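Local coordinates for protein inositol-3-phosphate synthase (Caenorhabditis elegans, PDB 1VKO) that binds nicotinamide-adenine-dinucleotide and belongs to the inositol-phosphate synthase family, whose members carry a Rossmann-type nucleotide-binding domain, at residues Asp36-Ser41 with Lys69-Pro74; Asp144-Leu149 with Thr455-Arg460. All coordinates share one frame; numbering follows the deposited sequence.

Contact 1: Asp36-Ser41 with Lys69-Pro74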
loop_
_atom_site.group_PDB
_atom_site.type_symbol
_atom_site.label_atom_id
_atom_site.label_comp_id
_atom_site.label_asym_id
_atom_site.label_seq_id
_atom_site.Cartn_x
_atom_site.Cartn_y
_atom_site.Cartn_z
ATOM N N ASP A 36 -24.981 -49.565 -15.119
ATOM C CA ASP A 36 -26.231 -49.001 -14.584
ATOM C C ASP A 36 -26.141 -47.498 -14.302
ATOM O O ASP A 36 -26.832 -46.980 -13.421
ATOM C CB ASP A 36 -26.702 -49.757 -13.317
ATOM C CG ASP A 36 -27.050 -51.230 -13.583
ATOM O OD1 ASP A 36 -26.255 -51.950 -14.230
ATOM O OD2 ASP A 36 -28.097 -51.763 -13.152
ATOM N N GLY A 37 -25.296 -46.800 -15.055
ATOM C CA GLY A 37 -25.108 -45.353 -14.872
ATOM C C GLY A 37 -24.373 -44.943 -13.593
ATOM O O GLY A 37 -24.403 -43.765 -13.200
ATOM N N VAL A 38 -23.752 -45.919 -12.931
ATOM C CA VAL A 38 -22.778 -45.638 -11.894
ATOM C C VAL A 38 -21.428 -46.107 -12.425
ATOM O O VAL A 38 -21.375 -46.944 -13.326
ATOM C CB VAL A 38 -23.132 -46.255 -10.480
ATOM C CG1 VAL A 38 -24.610 -46.592 -10.365
ATOM C CG2 VAL A 38 -22.263 -47.450 -10.137
ATOM N N LEU A 39 -20.350 -45.537 -11.890
ATOM C CA LEU A 39 -18.993 -45.857 -12.304
ATOM C C LEU A 39 -18.203 -46.416 -11.125
ATOM O O LEU A 39 -18.034 -45.754 -10.097
ATOM C CB LEU A 39 -18.306 -44.597 -12.837
ATOM C CG LEU A 39 -16.948 -44.766 -13.518
ATOM C CD1 LEU A 39 -17.129 -44.808 -15.015
ATOM C CD2 LEU A 39 -16.028 -43.642 -13.140
ATOM N N GLU A 40 -17.709 -47.636 -11.286
ATOM C CA GLU A 40 -16.883 -48.261 -10.258
ATOM C C GLU A 40 -15.411 -48.033 -10.532
ATOM O O GLU A 40 -14.946 -48.173 -11.668
ATOM C CB GLU A 40 -17.159 -49.758 -10.132
ATOM C CG GLU A 40 -16.738 -50.337 -8.782
ATOM C CD GLU A 40 -15.964 -51.649 -8.896
ATOM O OE1 GLU A 40 -16.442 -52.603 -9.581
ATOM O OE2 GLU A 40 -14.870 -51.717 -8.280
ATOM N N SER A 41 -14.680 -47.692 -9.482
ATOM C CA SER A 41 -13.330 -47.204 -9.658
ATOM C C SER A 41 -12.425 -47.647 -8.518
ATOM O O SER A 41 -12.595 -47.224 -7.378
ATOM C CB SER A 41 -13.363 -45.678 -9.760
ATOM O OG SER A 41 -12.122 -45.176 -10.201
ATOM N N LYS A 69 -17.776 -46.193 -5.979
ATOM C CA LYS A 69 -18.856 -46.143 -6.943
ATOM C C LYS A 69 -19.316 -44.714 -6.977
ATOM O O LYS A 69 -19.476 -44.112 -5.915
ATOM C CB LYS A 69 -20.033 -47.075 -6.572
ATOM C CG LYS A 69 -19.929 -48.533 -7.047
ATOM C CD LYS A 69 -21.264 -49.259 -6.739
ATOM C CE LYS A 69 -21.359 -50.700 -7.304
ATOM N NZ LYS A 69 -20.570 -51.698 -6.525
ATOM N N THR A 70 -19.528 -44.186 -8.187
ATOM C CA THR A 70 -20.009 -42.825 -8.375
ATOM C C THR A 70 -21.210 -42.768 -9.276
ATOM O O THR A 70 -21.077 -43.003 -10.471
ATOM C CB THR A 70 -18.909 -41.933 -8.999
ATOM O OG1 THR A 70 -17.763 -41.906 -8.145
ATOM C CG2 THR A 70 -19.369 -40.468 -9.027
ATOM N N VAL A 71 -22.376 -42.412 -8.744
ATOM C CA VAL A 71 -23.514 -42.200 -9.633
ATOM C C VAL A 71 -23.155 -41.076 -10.611
ATOM O O VAL A 71 -22.652 -40.023 -10.209
ATOM C CB VAL A 71 -24.839 -41.940 -8.880
ATOM C CG1 VAL A 71 -26.006 -41.720 -9.876
ATOM C CG2 VAL A 71 -25.166 -43.114 -7.940
ATOM N N LEU A 72 -23.345 -41.321 -11.902
ATOM C CA LEU A 72 -22.880 -40.372 -12.914
ATOM C C LEU A 72 -23.894 -39.302 -13.296
ATOM O O LEU A 72 -23.508 -38.259 -13.814
ATOM C CB LEU A 72 -22.407 -41.094 -14.179
ATOM C CG LEU A 72 -21.092 -41.878 -14.175
ATOM C CD1 LEU A 72 -20.876 -42.498 -15.539
ATOM C CD2 LEU A 72 -19.900 -41.021 -13.818
ATOM N N LYS A 73 -25.183 -39.560 -13.085
ATOM C CA LYS A 73 -26.181 -38.528 -13.360
ATOM C C LYS A 73 -26.437 -37.718 -12.102
ATOM O O LYS A 73 -26.839 -38.287 -11.089
ATOM C CB LYS A 73 -27.491 -39.092 -13.908
ATOM C CG LYS A 73 -28.282 -38.051 -14.685
ATOM C CD LYS A 73 -29.771 -38.104 -14.390
ATOM C CE LYS A 73 -30.514 -39.021 -15.349
ATOM N NZ LYS A 73 -31.992 -39.089 -15.067
ATOM N N PRO A 74 -26.151 -36.412 -12.145
ATOM C CA PRO A 74 -26.471 -35.538 -11.022
ATOM C C PRO A 74 -27.968 -35.565 -10.746
ATOM O O PRO A 74 -28.764 -35.561 -11.684
ATOM C CB PRO A 74 -25.983 -34.164 -11.500
ATOM C CG PRO A 74 -24.865 -34.504 -12.465
ATOM C CD PRO A 74 -25.434 -35.680 -13.211
HETATM O O HOH W 1 -16.223 -43.809 -9.010
#

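Contact 2: Asp144-Leu149 with Thr455-Arg460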
loop_
_atom_site.group_PDB
_atom_site.type_symbol
_atom_site.label_atom_id
_atom_site.label_comp_id
_atom_site.label_asym_id
_atom_site.label_seq_id
_atom_site.Cartn_x
_atom_site.Cartn_y
_atom_site.Cartn_z
ATOM N N ASP A 144 -15.456 -31.509 -16.023
ATOM C CA ASP A 144 -15.340 -32.575 -17.000
ATOM C C ASP A 144 -14.860 -33.915 -16.405
ATOM O O ASP A 144 -14.907 -34.940 -17.074
ATOM C CB ASP A 144 -14.384 -32.144 -18.113
ATOM C CG ASP A 144 -14.968 -31.060 -19.008
ATOM O OD1 ASP A 144 -16.068 -30.556 -18.737
ATOM O OD2 ASP A 144 -14.382 -30.633 -20.015
ATOM N N ILE A 145 -14.379 -33.908 -15.164
ATOM C CA ILE A 145 -13.787 -35.096 -14.579
ATOM C C ILE A 145 -14.842 -36.096 -14.089
ATOM O O ILE A 145 -14.930 -37.193 -14.624
ATOM C CB ILE A 145 -12.781 -34.710 -13.489
ATOM C CG1 ILE A 145 -11.632 -33.924 -14.106
ATOM C CG2 ILE A 145 -12.247 -35.942 -12.792
ATOM C CD1 ILE A 145 -10.708 -33.290 -13.035
ATOM N N VAL A 146 -15.616 -35.735 -13.063
ATOM C CA VAL A 146 -16.862 -36.452 -12.771
ATOM C C VAL A 146 -18.035 -35.484 -12.983
ATOM O O VAL A 146 -17.910 -34.299 -12.714
ATOM C CB VAL A 146 -16.907 -37.179 -11.380
ATOM C CG1 VAL A 146 -15.864 -38.277 -11.297
ATOM C CG2 VAL A 146 -16.729 -36.242 -10.241
ATOM N N PRO A 147 -19.127 -35.967 -13.568
ATOM C CA PRO A 147 -20.283 -35.111 -13.840
ATOM C C PRO A 147 -20.804 -34.440 -12.573
ATOM O O PRO A 147 -21.004 -35.105 -11.548
ATOM C CB PRO A 147 -21.322 -36.090 -14.430
ATOM C CG PRO A 147 -20.497 -37.233 -15.012
ATOM C CD PRO A 147 -19.310 -37.341 -14.078
ATOM N N ILE A 148 -20.987 -33.120 -12.633
ATOM C CA ILE A 148 -21.489 -32.349 -11.484
ATOM C C ILE A 148 -22.533 -31.353 -11.957
ATOM O O ILE A 148 -22.622 -31.092 -13.134
ATOM C CB ILE A 148 -20.351 -31.611 -10.736
ATOM C CG1 ILE A 148 -19.577 -30.688 -11.691
ATOM C CG2 ILE A 148 -19.443 -32.604 -10.018
ATOM C CD1 ILE A 148 -18.553 -29.787 -11.044
ATOM N N LEU A 149 -23.326 -30.804 -11.043
ATOM C CA LEU A 149 -24.301 -29.780 -11.416
ATOM C C LEU A 149 -23.667 -28.516 -12.005
ATOM O O LEU A 149 -22.498 -28.214 -11.760
ATOM C CB LEU A 149 -25.121 -29.381 -10.195
ATOM C CG LEU A 149 -25.933 -30.449 -9.485
ATOM C CD1 LEU A 149 -26.171 -29.985 -8.064
ATOM C CD2 LEU A 149 -27.250 -30.688 -10.251
ATOM N N THR A 455 -21.456 -30.960 -2.455
ATOM C CA THR A 455 -22.288 -31.773 -1.565
ATOM C C THR A 455 -23.123 -32.808 -2.330
ATOM O O THR A 455 -23.118 -33.983 -1.976
ATOM C CB THR A 455 -23.187 -30.909 -0.683
ATOM O OG1 THR A 455 -22.375 -30.127 0.198
ATOM C CG2 THR A 455 -23.991 -31.799 0.276
ATOM N N GLU A 456 -23.825 -32.358 -3.372
ATOM C CA GLU A 456 -24.618 -33.255 -4.210
ATOM C C GLU A 456 -23.732 -34.321 -4.837
ATOM O O GLU A 456 -24.150 -35.471 -4.987
ATOM C CB GLU A 456 -25.344 -32.481 -5.306
ATOM C CG GLU A 456 -26.462 -33.253 -5.993
ATOM C CD GLU A 456 -25.959 -34.292 -6.973
ATOM O OE1 GLU A 456 -25.017 -33.978 -7.733
ATOM O OE2 GLU A 456 -26.512 -35.428 -7.000
ATOM N N LEU A 457 -22.514 -33.934 -5.213
ATOM C CA LEU A 457 -21.564 -34.870 -5.777
ATOM C C LEU A 457 -21.200 -35.889 -4.715
ATOM O O LEU A 457 -21.255 -37.089 -4.973
ATOM C CB LEU A 457 -20.312 -34.172 -6.321
ATOM C CG LEU A 457 -19.104 -35.115 -6.515
ATOM C CD1 LEU A 457 -19.368 -36.175 -7.616
ATOM C CD2 LEU A 457 -17.819 -34.377 -6.763
ATOM N N ALA A 458 -20.843 -35.438 -3.519
ATOM C CA ALA A 458 -20.492 -36.390 -2.469
ATOM C C ALA A 458 -21.675 -37.336 -2.158
ATOM O O ALA A 458 -21.481 -38.509 -1.765
ATOM C CB ALA A 458 -20.007 -35.663 -1.222
ATOM N N SER A 459 -22.899 -36.831 -2.348
ATOM C CA SER A 459 -24.087 -37.621 -2.083
ATOM C C SER A 459 -24.173 -38.768 -3.082
ATOM O O SER A 459 -24.955 -39.692 -2.875
ATOM C CB SER A 459 -25.356 -36.759 -2.094
ATOM O OG SER A 459 -25.965 -36.718 -3.370
ATOM N N ARG A 460 -23.348 -38.705 -4.138
ATOM C CA ARG A 460 -23.281 -39.714 -5.216
ATOM C C ARG A 460 -22.089 -40.661 -5.137
ATOM O O ARG A 460 -21.931 -41.548 -5.971
ATOM C CB ARG A 460 -23.296 -39.055 -6.604
ATOM C CG ARG A 460 -24.699 -38.705 -7.075
ATOM C CD ARG A 460 -24.777 -38.172 -8.517
ATOM N NE ARG A 460 -24.280 -36.799 -8.615
ATOM C CZ ARG A 460 -23.235 -36.386 -9.332
ATOM N NH1 ARG A 460 -22.517 -37.212 -10.083
ATOM N NH2 ARG A 460 -22.917 -35.105 -9.306
#

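Contact 1: Asp36-Ser41 with Lys69-Pro74
K69, L39 and V38 bury the most surface here, divided between the two faces of an antiparallel strand pair. The axes of 38-41 and 69-71 approach to 4.4 Å with their directions 160° apart. L39 and T70 form the hydrogen-bonded pair, flanked by the non-hydrogen-bonded pairs V38 with V71 and E40 with K69. L39 N donates to T70 O over 3.0 Å, and T70 N returns a bond of 2.9 Å to L39 O. A water donates to L39 O as well and accepts a hydrogen bond from T70 OG1, tying that side chain to the same carbonyl. Pairing continues past the strand ends, where L72 N reaches G37 O at 3.0 Å in a nearly straight bond (164°).

On the face carrying V38, E40, K69 and V71, the K69 side chain runs at a slant across those of V38 and E40. With CG beside its own backbone N (chi1 -87°), K69 CG sits 4.0 Å from V38 CG2 and 4.1 Å from E40 CG. The contact is aliphatic, K69 methylenes against a V38 methyl and the E40 CG methylene: E40 OE1 and K69 NZ stay 5.2 Å apart, and the K69 ammonium forms a cation-pi interaction with Y469. On the other face L39 CB rests 4.0 Å from L72 CD2.

Strands 32-35 and 461-464 flank the pair, bonding to E40 and K69 respectively. The arrangement is the open end of a long beta hairpin, strands 38-53 and 56-71, within an antiparallel sheet.

Contact 2: Asp144-Leu149 with Thr455-Arg460
In R460, chi3 (-74°) turns NE off after an extended chi2, and the guanidinium beyond it meets P147 across the contact. NH2 and NH1 of R460 both donate to P147 O, at 2.9 Å and 3.0 Å, end-on and from the same face of the carbonyl plane; P147 O lies close to the guanidinium plane. A second edge of the group faces E456, where chi2 (-76°) swings CD round after a CG that stands anti to the backbone N. There, side-on, R460 NH2 donates to the syn lone pair of E456 OE1 at 2.9 Å, part of a salt bridge, while R460 NE lies 3.1 Å from E456 OE2 and also donates to OE1. Held at two edges, the guanidinium has little freedom to rotate. V71 O is a further partner of R460 NH1, and E456 OE2 accepts from R75 N, so this buried ion pair is well supplied with partners.

Beside the polar grip, L457 has CG anti to its backbone N (chi1 162°) and spreads its methyls over two loop residues: CD1 meets V146 CG2 at 3.7 Å, and CD2 meets I148 CG2 at 4.0 Å. V146 crosses L457 at about a right angle. L149 likewise crosses E456, its CD1 lying 3.8 Å from E456 CB.

V146 also touches helix 498-513, while L149 and E456 touch T77 of strand 77-82. The loop before strand 154-159 thus meets the C-terminal part of helix 440-458 and the residues after it beside the parallel sheet, in a family of the NADP-Rossmann clan.

In the fold
The centres of contact 1 and contact 2 are 10 Å apart, and R460 is the main junction. Its NH1 joins the two through a hydrogen bond of 2.8 Å to V71 O, and its CD packs 3.3 Å from K73 O. Backbone bonding of V71 with R460 and of K69 with S462 sets strand 461-464 beside the hairpin, so the chain leaving helix 440-458 passes directly into the antiparallel sheet. The loop 144-149 closes on the same region: P147 CB packs 3.1 Å from L72 O, and P74 touches L149. The pyrophosphate pocket, built from residues such as K326, K373 and K484, takes none from either contact, consistent with structural packing.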